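Side-chain contact in uncharacterized protein (PDB 3JYG), which is of unknown function but belongs to the 6-pyruvoyl tetrahydropterin synthase family and carries a zinc ion held by three histidines: residues P95-K100 / A111-E116. Residues are numbered along the deposited sequence; the frame is centred on the assembly and turned at random.
Sequences PHFADK and ARVDFE
Phe97 carries the contact from its side, laying one face of its ring against Val113 at the end of strand 110-113. Just before it, His96 turns to helix 123-131, where its ND1 is hydrogen-bonded to the hydroxyl of Tyr129. CG of Phe97 lies beside its backbone N, anti to the carbonyl carbon (chi1 -64°), which carries the ring across the Val113 side chain at about a right angle. Val113 CB sits 3.6 Å from the ring centroid and 20° off the ring normal, a CH-pi contact displaced toward the rim; the nearest atoms of the two side chains are Phe97 CZ and Val113 CB, 3.4 Å apart. Val113 CG1 lies 3.7 Å from Phe97 CD1, while CG2 stays near Phe97 CZ (3.8 Å) and also lies over one face of Phe115, offset toward its rim. At the Phe97 ring edge, in its plane, Asp114 O comes within 3.4 Å of both CE2 and CZ. Tyr129 packs edge-to-face with the same phenyl ring and also touches Val113. From Phe97 the chain enters a type I turn, closed by Lys100 N to Phe97 O at 2.9 Å. Asp114 OD1 accepts from Glu116 N in an Asx turn. Dispersion and CH-pi contact between buried Phe97 and Val113 thus pack the loop on strand 110-113, antiparallel to edge strand 103-105; the slightly positive ring edge probably favours the carbonyl.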
loop_
_atom_site.group_PDB
_atom_site.type_symbol
_atom_site.label_atom_id
_atom_site.label_comp_id
_atom_site.label_asym_id
_atom_site.label_seq_id
_atom_site.Cartn_x
_atom_site.Cartn_y
_atom_site.Cartn_z
ATOM N N PRO A 95 17.642 -11.155 -35.199
ATOM C CA PRO A 95 17.729 -11.625 -36.584
ATOM C C PRO A 95 18.240 -13.060 -36.755
ATOM O O PRO A 95 17.798 -13.747 -37.685
ATOM C CB PRO A 95 18.677 -10.592 -37.242
ATOM C CG PRO A 95 19.539 -10.079 -36.127
ATOM C CD PRO A 95 18.491 -9.948 -34.997
ATOM N N HIS A 96 19.102 -13.537 -35.845
ATOM C CA HIS A 96 19.613 -14.901 -35.898
ATOM C C HIS A 96 18.575 -15.940 -35.549
ATOM O O HIS A 96 18.846 -17.126 -35.674
ATOM C CB HIS A 96 20.826 -15.072 -34.957
ATOM C CG HIS A 96 22.012 -14.254 -35.357
ATOM N ND1 HIS A 96 22.097 -12.898 -35.109
ATOM C CD2 HIS A 96 23.150 -14.591 -36.010
ATOM C CE1 HIS A 96 23.246 -12.438 -35.575
ATOM N NE2 HIS A 96 23.907 -13.448 -36.119
ATOM N N PHE A 97 17.415 -15.493 -35.054
ATOM C CA PHE A 97 16.342 -16.370 -34.592
ATOM C C PHE A 97 15.018 -15.887 -35.203
ATOM O O PHE A 97 13.957 -15.986 -34.580
ATOM C CB PHE A 97 16.263 -16.355 -33.043
ATOM C CG PHE A 97 17.496 -16.915 -32.364
ATOM C CD1 PHE A 97 18.552 -16.074 -31.998
ATOM C CD2 PHE A 97 17.610 -18.284 -32.138
ATOM C CE1 PHE A 97 19.707 -16.586 -31.413
ATOM C CE2 PHE A 97 18.736 -18.808 -31.543
ATOM C CZ PHE A 97 19.797 -17.961 -31.171
ATOM N N ALA A 98 15.079 -15.359 -36.422
ATOM C CA ALA A 98 13.892 -14.751 -37.046
ATOM C C ALA A 98 12.752 -15.772 -37.258
ATOM O O ALA A 98 11.582 -15.408 -37.245
ATOM C CB ALA A 98 14.264 -14.044 -38.372
ATOM N N ASP A 99 13.096 -17.060 -37.360
ATOM C CA ASP A 99 12.071 -18.089 -37.550
ATOM C C ASP A 99 11.448 -18.523 -36.227
ATOM O O ASP A 99 10.506 -19.315 -36.211
ATOM C CB ASP A 99 12.623 -19.296 -38.340
ATOM C CG ASP A 99 13.583 -20.185 -37.533
ATOM O OD1 ASP A 99 13.838 -19.966 -36.320
ATOM O OD2 ASP A 99 14.102 -21.136 -38.153
ATOM N N LYS A 100 12.021 -18.040 -35.111
ATOM C CA LYS A 100 11.500 -18.328 -33.773
ATOM C C LYS A 100 11.439 -19.827 -33.499
ATOM O O LYS A 100 10.619 -20.266 -32.681
ATOM C CB LYS A 100 10.087 -17.760 -33.575
ATOM C CG LYS A 100 9.869 -16.312 -34.016
ATOM C CD LYS A 100 8.374 -15.995 -33.845
ATOM C CE LYS A 100 8.109 -14.578 -34.237
ATOM N NZ LYS A 100 6.676 -14.160 -34.111
ATOM N N ALA A 111 11.100 -18.212 -22.687
ATOM C CA ALA A 111 12.187 -18.807 -23.442
ATOM C C ALA A 111 13.484 -17.999 -23.421
ATOM O O ALA A 111 13.483 -16.763 -23.293
ATOM C CB ALA A 111 11.754 -19.087 -24.897
ATOM N N ARG A 112 14.583 -18.733 -23.572
ATOM C CA ARG A 112 15.866 -18.161 -23.973
ATOM C C ARG A 112 16.227 -18.668 -25.363
ATOM O O ARG A 112 15.713 -19.713 -25.814
ATOM C CB ARG A 112 16.958 -18.531 -22.982
ATOM C CG ARG A 112 16.639 -18.049 -21.573
ATOM C CD ARG A 112 17.814 -18.217 -20.673
ATOM N NE ARG A 112 18.588 -16.991 -20.725
ATOM C CZ ARG A 112 19.897 -16.904 -20.945
ATOM N NH1 ARG A 112 20.653 -17.997 -21.111
ATOM N NH2 ARG A 112 20.439 -15.703 -20.957
ATOM N N VAL A 113 17.084 -17.947 -26.074
ATOM C CA VAL A 113 17.531 -18.478 -27.361
ATOM C C VAL A 113 18.358 -19.763 -27.128
ATOM O O VAL A 113 18.891 -19.978 -26.034
ATOM C CB VAL A 113 18.285 -17.422 -28.193
ATOM C CG1 VAL A 113 17.356 -16.239 -28.484
ATOM C CG2 VAL A 113 19.572 -16.979 -27.461
ATOM N N ASP A 114 18.373 -20.645 -28.124
ATOM C CA ASP A 114 19.283 -21.772 -28.156
ATOM C C ASP A 114 20.636 -21.203 -28.565
ATOM O O ASP A 114 20.804 -20.809 -29.715
ATOM C CB ASP A 114 18.847 -22.806 -29.225
ATOM C CG ASP A 114 19.725 -24.070 -29.210
ATOM O OD1 ASP A 114 20.850 -24.046 -28.641
ATOM O OD2 ASP A 114 19.269 -25.090 -29.772
ATOM N N PHE A 115 21.587 -21.165 -27.637
ATOM C CA PHE A 115 22.904 -20.594 -27.939
ATOM C C PHE A 115 23.781 -21.400 -28.894
ATOM O O PHE A 115 24.694 -20.852 -29.522
ATOM C CB PHE A 115 23.637 -20.245 -26.658
ATOM C CG PHE A 115 23.080 -19.026 -25.972
ATOM C CD1 PHE A 115 23.572 -17.763 -26.275
ATOM C CD2 PHE A 115 22.051 -19.139 -25.040
ATOM C CE1 PHE A 115 23.056 -16.614 -25.643
ATOM C CE2 PHE A 115 21.529 -17.986 -24.409
ATOM C CZ PHE A 115 22.043 -16.730 -24.720
ATOM N N GLU A 116 23.487 -22.687 -29.036
ATOM C CA GLU A 116 24.113 -23.505 -30.097
ATOM C C GLU A 116 24.043 -22.851 -31.462
ATOM O O GLU A 116 25.002 -22.916 -32.220
ATOM C CB GLU A 116 23.501 -24.913 -30.175
ATOM C CG GLU A 116 23.803 -25.777 -28.937
ATOM C CD GLU A 116 25.287 -26.148 -28.818
ATOM O OE1 GLU A 116 25.945 -26.417 -29.870
ATOM O OE2 GLU A 116 25.797 -26.157 -27.667
#